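Local structure of uncharacterized protein lp_2664 (Lactobacillus plantarum WCFS1, 2PJQ) at residues F179-F184 with M206-D211; Q11-I15 with Q84-V90. The protein is of unknown function but carries an HD domain, a helical fold of the metal-dependent phosphohydrolase superfamily, so it probably hydrolyses phosphate esters. All blocks are in the same frame, centred on the assembly; numbering follows the deposited sequence.

Interaction 1. Residues F179-F184 with M206-D211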
loop_
_atom_site.group_PDB
_atom_site.type_symbol
_atom_site.label_atom_id
_atom_site.label_comp_id
_atom_site.label_asym_id
_atom_site.label_seq_id
_atom_site.Cartn_x
_atom_site.Cartn_y
_atom_site.Cartn_z
ATOM N N PHE B 179 -4.889 2.763 -11.310
ATOM C CA PHE B 179 -5.364 4.141 -11.332
ATOM C C PHE B 179 -5.798 4.429 -12.759
ATOM O O PHE B 179 -6.916 4.864 -12.998
ATOM C CB PHE B 179 -4.270 5.127 -10.901
ATOM C CG PHE B 179 -3.886 5.009 -9.460
ATOM C CD1 PHE B 179 -3.071 3.977 -9.028
ATOM C CD2 PHE B 179 -4.384 5.888 -8.524
ATOM C CE1 PHE B 179 -2.756 3.824 -7.675
ATOM C CE2 PHE B 179 -4.076 5.740 -7.167
ATOM C CZ PHE B 179 -3.262 4.705 -6.749
ATOM N N TYR B 180 -4.912 4.153 -13.709
ATOM C CA TYR B 180 -5.217 4.381 -15.113
ATOM C C TYR B 180 -6.426 3.580 -15.547
ATOM O O TYR B 180 -7.349 4.124 -16.151
ATOM C CB TYR B 180 -4.020 4.003 -15.991
ATOM C CG TYR B 180 -2.897 5.017 -15.969
ATOM C CD1 TYR B 180 -3.120 6.333 -16.371
ATOM C CD2 TYR B 180 -1.620 4.673 -15.503
ATOM C CE1 TYR B 180 -2.106 7.288 -16.302
ATOM C CE2 TYR B 180 -0.598 5.622 -15.431
ATOM C CZ TYR B 180 -0.853 6.927 -15.826
ATOM O OH TYR B 180 0.120 7.888 -15.692
ATOM N N GLU B 181 -6.411 2.289 -15.227
ATOM C CA GLU B 181 -7.480 1.360 -15.593
ATOM C C GLU B 181 -8.826 1.553 -14.901
ATOM O O GLU B 181 -9.872 1.203 -15.460
ATOM C CB GLU B 181 -7.017 -0.077 -15.337
ATOM C CG GLU B 181 -5.904 -0.529 -16.246
ATOM C CD GLU B 181 -5.372 -1.896 -15.889
ATOM O OE1 GLU B 181 -6.173 -2.787 -15.531
ATOM O OE2 GLU B 181 -4.144 -2.088 -15.986
ATOM N N LYS B 182 -8.801 2.094 -13.681
ATOM C CA LYS B 182 -10.024 2.267 -12.915
ATOM C C LYS B 182 -10.140 3.572 -12.144
ATOM O O LYS B 182 -10.766 4.512 -12.615
ATOM C CB LYS B 182 -10.202 1.075 -11.961
ATOM C CG LYS B 182 -11.473 1.129 -11.108
ATOM C CD LYS B 182 -11.925 -0.243 -10.630
ATOM C CE LYS B 182 -13.057 -0.130 -9.628
ATOM N NZ LYS B 182 -12.555 -0.021 -8.217
ATOM N N LEU B 183 -9.540 3.621 -10.960
ATOM C CA LEU B 183 -9.585 4.793 -10.075
ATOM C C LEU B 183 -9.624 6.205 -10.684
ATOM O O LEU B 183 -10.285 7.092 -10.137
ATOM C CB LEU B 183 -8.425 4.706 -9.086
ATOM C CG LEU B 183 -8.318 3.316 -8.454
ATOM C CD1 LEU B 183 -7.231 3.303 -7.376
ATOM C CD2 LEU B 183 -9.679 2.929 -7.879
ATOM N N PHE B 184 -8.918 6.425 -11.793
ATOM C CA PHE B 184 -8.908 7.738 -12.444
ATOM C C PHE B 184 -10.210 8.048 -13.185
ATOM O O PHE B 184 -10.417 9.180 -13.617
ATOM C CB PHE B 184 -7.744 7.855 -13.447
ATOM C CG PHE B 184 -6.400 8.207 -12.828
ATOM C CD1 PHE B 184 -6.288 8.610 -11.496
ATOM C CD2 PHE B 184 -5.241 8.141 -13.601
ATOM C CE1 PHE B 184 -5.033 8.934 -10.946
ATOM C CE2 PHE B 184 -3.988 8.458 -13.069
ATOM C CZ PHE B 184 -3.881 8.859 -11.740
HETATM N N MSE B 206 -4.354 11.651 -6.369
HETATM C CA MSE B 206 -4.041 10.400 -7.009
HETATM C C MSE B 206 -3.132 10.699 -8.181
HETATM O O MSE B 206 -2.141 9.997 -8.383
HETATM C CB MSE B 206 -5.315 9.708 -7.486
HETATM C CG MSE B 206 -6.300 9.348 -6.390
HETATM SE SE MSE B 206 -7.840 8.421 -7.139
HETATM C CE MSE B 206 -7.340 6.608 -6.724
ATOM N N HIS B 207 -3.458 11.744 -8.948
ATOM C CA HIS B 207 -2.624 12.119 -10.096
ATOM C C HIS B 207 -1.215 12.552 -9.699
ATOM O O HIS B 207 -0.265 12.266 -10.414
ATOM C CB HIS B 207 -3.278 13.216 -10.943
ATOM C CG HIS B 207 -4.177 12.687 -12.011
ATOM N ND1 HIS B 207 -5.539 12.565 -11.840
ATOM C CD2 HIS B 207 -3.902 12.159 -13.225
ATOM C CE1 HIS B 207 -6.064 11.978 -12.902
ATOM N NE2 HIS B 207 -5.092 11.719 -13.757
ATOM N N GLU B 208 -1.075 13.245 -8.573
ATOM C CA GLU B 208 0.250 13.644 -8.106
ATOM C C GLU B 208 1.053 12.400 -7.703
ATOM O O GLU B 208 2.282 12.359 -7.840
ATOM C CB GLU B 208 0.137 14.598 -6.912
ATOM C CG GLU B 208 0.056 16.072 -7.325
ATOM C CD GLU B 208 -0.725 16.911 -6.331
ATOM O OE1 GLU B 208 -0.307 16.965 -5.152
ATOM O OE2 GLU B 208 -1.758 17.510 -6.731
ATOM N N PHE B 209 0.342 11.383 -7.225
ATOM C CA PHE B 209 0.971 10.145 -6.801
ATOM C C PHE B 209 1.478 9.323 -7.982
ATOM O O PHE B 209 2.645 8.942 -8.000
ATOM C CB PHE B 209 0.002 9.313 -5.953
ATOM C CG PHE B 209 0.557 7.989 -5.532
ATOM C CD1 PHE B 209 1.612 7.913 -4.629
ATOM C CD2 PHE B 209 0.058 6.811 -6.072
ATOM C CE1 PHE B 209 2.165 6.672 -4.269
ATOM C CE2 PHE B 209 0.605 5.566 -5.721
ATOM C CZ PHE B 209 1.662 5.501 -4.817
ATOM N N VAL B 210 0.616 9.043 -8.959
ATOM C CA VAL B 210 1.025 8.264 -10.130
ATOM C C VAL B 210 2.108 9.014 -10.924
ATOM O O VAL B 210 2.991 8.408 -11.547
ATOM C CB VAL B 210 -0.178 7.980 -11.051
ATOM C CG1 VAL B 210 0.227 7.069 -12.213
ATOM C CG2 VAL B 210 -1.280 7.346 -10.244
ATOM N N ASP B 211 2.045 10.340 -10.900
ATOM C CA ASP B 211 3.029 11.138 -11.608
ATOM C C ASP B 211 4.355 11.138 -10.854
ATOM O O ASP B 211 5.378 10.709 -11.390
ATOM C CB ASP B 211 2.481 12.552 -11.834
ATOM C CG ASP B 211 1.396 12.579 -12.915
ATOM O OD1 ASP B 211 1.089 11.498 -13.475
ATOM O OD2 ASP B 211 0.851 13.661 -13.215
#
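Two near-antiparallel helical segments, their short axes 155° apart and 11.9 Å at closest approach, meet here through side chains, with no hydrogen bond between them. Aromatic contacts come first: the Phe-184 and His-207 rings stack face to face, centroids 3.7 Å apart and planes at 9°. Val-210 CG2 sits over one face of the Phe-179 ring, a CH-pi contact 4.0 Å from its centroid, and also lies 3.4 Å from Phe-184 CZ, so this one methyl touches both phenylalanine rings. Apolar contacts fill the rest. The CE methyl of selenomethionine Met-206 reaches Leu-183 CB (3.2 Å) and Phe-179 CE2 (3.4 Å), while Tyr-180 CE2 meets Val-210 CG1 at 3.6 Å. A wide pi-type turn is closed by Phe-184 N to Phe-179 O (2.8 Å); the Phe-184 CA-to-CB bond points sideways, yet its ring reaches the other helix. Phe-179 and Phe-209 both pack on Ile-138 and Leu-142, seating helices 175-183 and 204-219 against helix 134-148; Phe-209 also touches Ile-138 of the second subunit.

Interaction 2. Residues Q11-I15 with Q84-V90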
loop_
_atom_site.group_PDB
_atom_site.type_symbol
_atom_site.label_atom_id
_atom_site.label_comp_id
_atom_site.label_asym_id
_atom_site.label_seq_id
_atom_site.Cartn_x
_atom_site.Cartn_y
_atom_site.Cartn_z
ATOM N N GLN B 11 -33.672 -4.852 11.507
ATOM C CA GLN B 11 -33.015 -5.674 10.524
ATOM C C GLN B 11 -31.766 -4.945 10.097
ATOM O O GLN B 11 -30.718 -5.567 9.894
ATOM C CB GLN B 11 -33.927 -5.890 9.330
ATOM C CG GLN B 11 -35.259 -6.520 9.674
ATOM C CD GLN B 11 -36.169 -6.667 8.460
ATOM O OE1 GLN B 11 -36.362 -5.713 7.697
ATOM N NE2 GLN B 11 -36.742 -7.860 8.285
ATOM N N LEU B 12 -31.867 -3.622 9.976
ATOM C CA LEU B 12 -30.716 -2.836 9.562
ATOM C C LEU B 12 -29.572 -3.143 10.503
ATOM O O LEU B 12 -28.543 -3.674 10.072
ATOM C CB LEU B 12 -31.019 -1.337 9.592
ATOM C CG LEU B 12 -30.417 -0.510 8.440
ATOM C CD1 LEU B 12 -30.502 0.992 8.756
ATOM C CD2 LEU B 12 -28.974 -0.917 8.211
ATOM N N THR B 13 -29.760 -2.833 11.785
ATOM C CA THR B 13 -28.737 -3.077 12.800
ATOM C C THR B 13 -28.184 -4.488 12.676
ATOM O O THR B 13 -26.973 -4.694 12.732
ATOM C CB THR B 13 -29.284 -2.914 14.254
ATOM O OG1 THR B 13 -29.811 -1.598 14.436
ATOM C CG2 THR B 13 -28.168 -3.124 15.273
ATOM N N ALA B 14 -29.071 -5.462 12.506
ATOM C CA ALA B 14 -28.636 -6.855 12.392
ATOM C C ALA B 14 -27.635 -7.001 11.263
ATOM O O ALA B 14 -26.566 -7.582 11.443
ATOM C CB ALA B 14 -29.824 -7.764 12.145
ATOM N N ILE B 15 -27.996 -6.463 10.099
ATOM C CA ILE B 15 -27.154 -6.509 8.913
ATOM C C ILE B 15 -25.807 -5.870 9.190
ATOM O O ILE B 15 -24.772 -6.341 8.688
ATOM C CB ILE B 15 -27.816 -5.753 7.730
ATOM C CG1 ILE B 15 -29.094 -6.470 7.315
ATOM C CG2 ILE B 15 -26.854 -5.661 6.549
ATOM C CD1 ILE B 15 -29.915 -5.692 6.380
ATOM N N GLN B 84 -28.597 -15.340 6.762
ATOM C CA GLN B 84 -28.717 -14.208 7.680
ATOM C C GLN B 84 -29.975 -13.366 7.405
ATOM O O GLN B 84 -30.769 -13.087 8.305
ATOM C CB GLN B 84 -27.478 -13.310 7.595
ATOM C CG GLN B 84 -27.561 -12.078 8.501
ATOM C CD GLN B 84 -27.907 -12.445 9.944
ATOM O OE1 GLN B 84 -27.489 -13.495 10.433
ATOM N NE2 GLN B 84 -28.664 -11.579 10.630
ATOM N N LEU B 85 -30.145 -12.941 6.165
ATOM C CA LEU B 85 -31.313 -12.157 5.839
ATOM C C LEU B 85 -32.554 -12.962 6.174
ATOM O O LEU B 85 -33.537 -12.403 6.670
ATOM C CB LEU B 85 -31.307 -11.789 4.367
ATOM C CG LEU B 85 -30.297 -10.717 3.969
ATOM C CD1 LEU B 85 -29.998 -10.877 2.478
ATOM C CD2 LEU B 85 -30.838 -9.317 4.303
ATOM N N ASN B 86 -32.529 -14.270 5.914
ATOM C CA ASN B 86 -33.699 -15.078 6.257
ATOM C C ASN B 86 -33.896 -15.090 7.764
ATOM O O ASN B 86 -34.996 -14.841 8.242
ATOM C CB ASN B 86 -33.585 -16.508 5.741
ATOM C CG ASN B 86 -34.227 -16.681 4.383
ATOM O OD1 ASN B 86 -35.351 -16.244 4.163
ATOM N ND2 ASN B 86 -33.520 -17.322 3.467
ATOM N N ALA B 87 -32.830 -15.352 8.512
ATOM C CA ALA B 87 -32.931 -15.366 9.963
ATOM C C ALA B 87 -33.450 -14.029 10.501
ATOM O O ALA B 87 -33.859 -13.960 11.656
ATOM C CB ALA B 87 -31.595 -15.673 10.563
ATOM N N GLN B 88 -33.439 -12.978 9.671
ATOM C CA GLN B 88 -33.913 -11.653 10.087
ATOM C C GLN B 88 -35.271 -11.272 9.479
ATOM O O GLN B 88 -35.680 -10.105 9.519
ATOM C CB GLN B 88 -32.885 -10.565 9.726
ATOM C CG GLN B 88 -31.556 -10.656 10.456
ATOM C CD GLN B 88 -31.715 -10.695 11.973
ATOM O OE1 GLN B 88 -32.760 -10.331 12.509
ATOM N NE2 GLN B 88 -30.663 -11.122 12.668
ATOM N N ASN B 89 -35.961 -12.257 8.912
ATOM C CA ASN B 89 -37.267 -12.042 8.307
ATOM C C ASN B 89 -37.278 -10.889 7.324
ATOM O O ASN B 89 -38.283 -10.178 7.209
ATOM C CB ASN B 89 -38.332 -11.780 9.375
ATOM C CG ASN B 89 -38.286 -12.783 10.526
ATOM O OD1 ASN B 89 -38.245 -14.003 10.317
ATOM N ND2 ASN B 89 -38.310 -12.263 11.760
ATOM N N VAL B 90 -36.173 -10.677 6.622
ATOM C CA VAL B 90 -36.146 -9.606 5.638
ATOM C C VAL B 90 -37.104 -10.114 4.539
ATOM O O VAL B 90 -37.031 -11.279 4.154
ATOM C CB VAL B 90 -34.706 -9.406 5.092
ATOM C CG1 VAL B 90 -34.383 -10.492 4.114
ATOM C CG2 VAL B 90 -34.565 -8.077 4.427
#
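A Schellman motif ends helix 74-87, and the N-terminal helix 9-22 docks against that turn, in the all-helical fold of an HD-domain protein. At the start of 84-90, Gln-84 points its CA-to-CB bond toward segment 11-15 and touches Ala-14 only loosely. One residue on, Leu-85 meets Ile-15 in a loose apolar contact, CD2 to CD1 at 4.3 Å. Both residues are buried: Leu-85 packs on Gln-95 and Ile-98 of helix 92-102, and Ile-15 on Ala-58 and Leu-62 of helix 53-62, so the pair joins the packing on one helix to that on the other. Asn-86 serves the turn rather than the interface, its O accepting from Asn-89 N at 2.8 Å. At Gln-88 the chain has left the helix, and its CA comes within 6.1 Å of that of Gln-11; the Gln-88 side chain lies against the small Ala-14, CD to CB at 3.5 Å. Asn-89, with phi 51° and psi 34°, is the C-prime residue whose left-handed conformation ends the helix. Val-90 N then turns back to Leu-85 O at 3.2 Å, completing the Schellman pair of bonds, and the Val-90 side chain packs on Gln-95. The turn as a whole offers the Gln-88 carbonyl to helix 9-22, where Gln-11, its OE1 already held by Thr-8 N, makes the one clear hydrogen bond between the segments: Gln-11 NE2 donates to Gln-88 O at 2.8 Å, with an N-H...O angle of 154°.

In the fold
Interactions 1 and 2 lie on opposite sides of the chain's centre, their own centres 38 Å apart and their nearest atoms about 21 Å apart, so neither touches the other. They follow in series: interaction 2 joins the N-terminal helix to the end of helix 74-87, within the HD-domain range, before interaction 1 pairs two helices near the C-terminus. Interaction 1 lies about 17 Å from the chain's centre and interaction 2 about 22 Å, measured centre to centre. Interaction 1 adjoins the second subunit, whereas no other chain of the assembly reaches interaction 2. His-34, His-63, Asp-64 and Asp-128 converge in an HD-type pattern, possibly a metal site, although they bind no metal here.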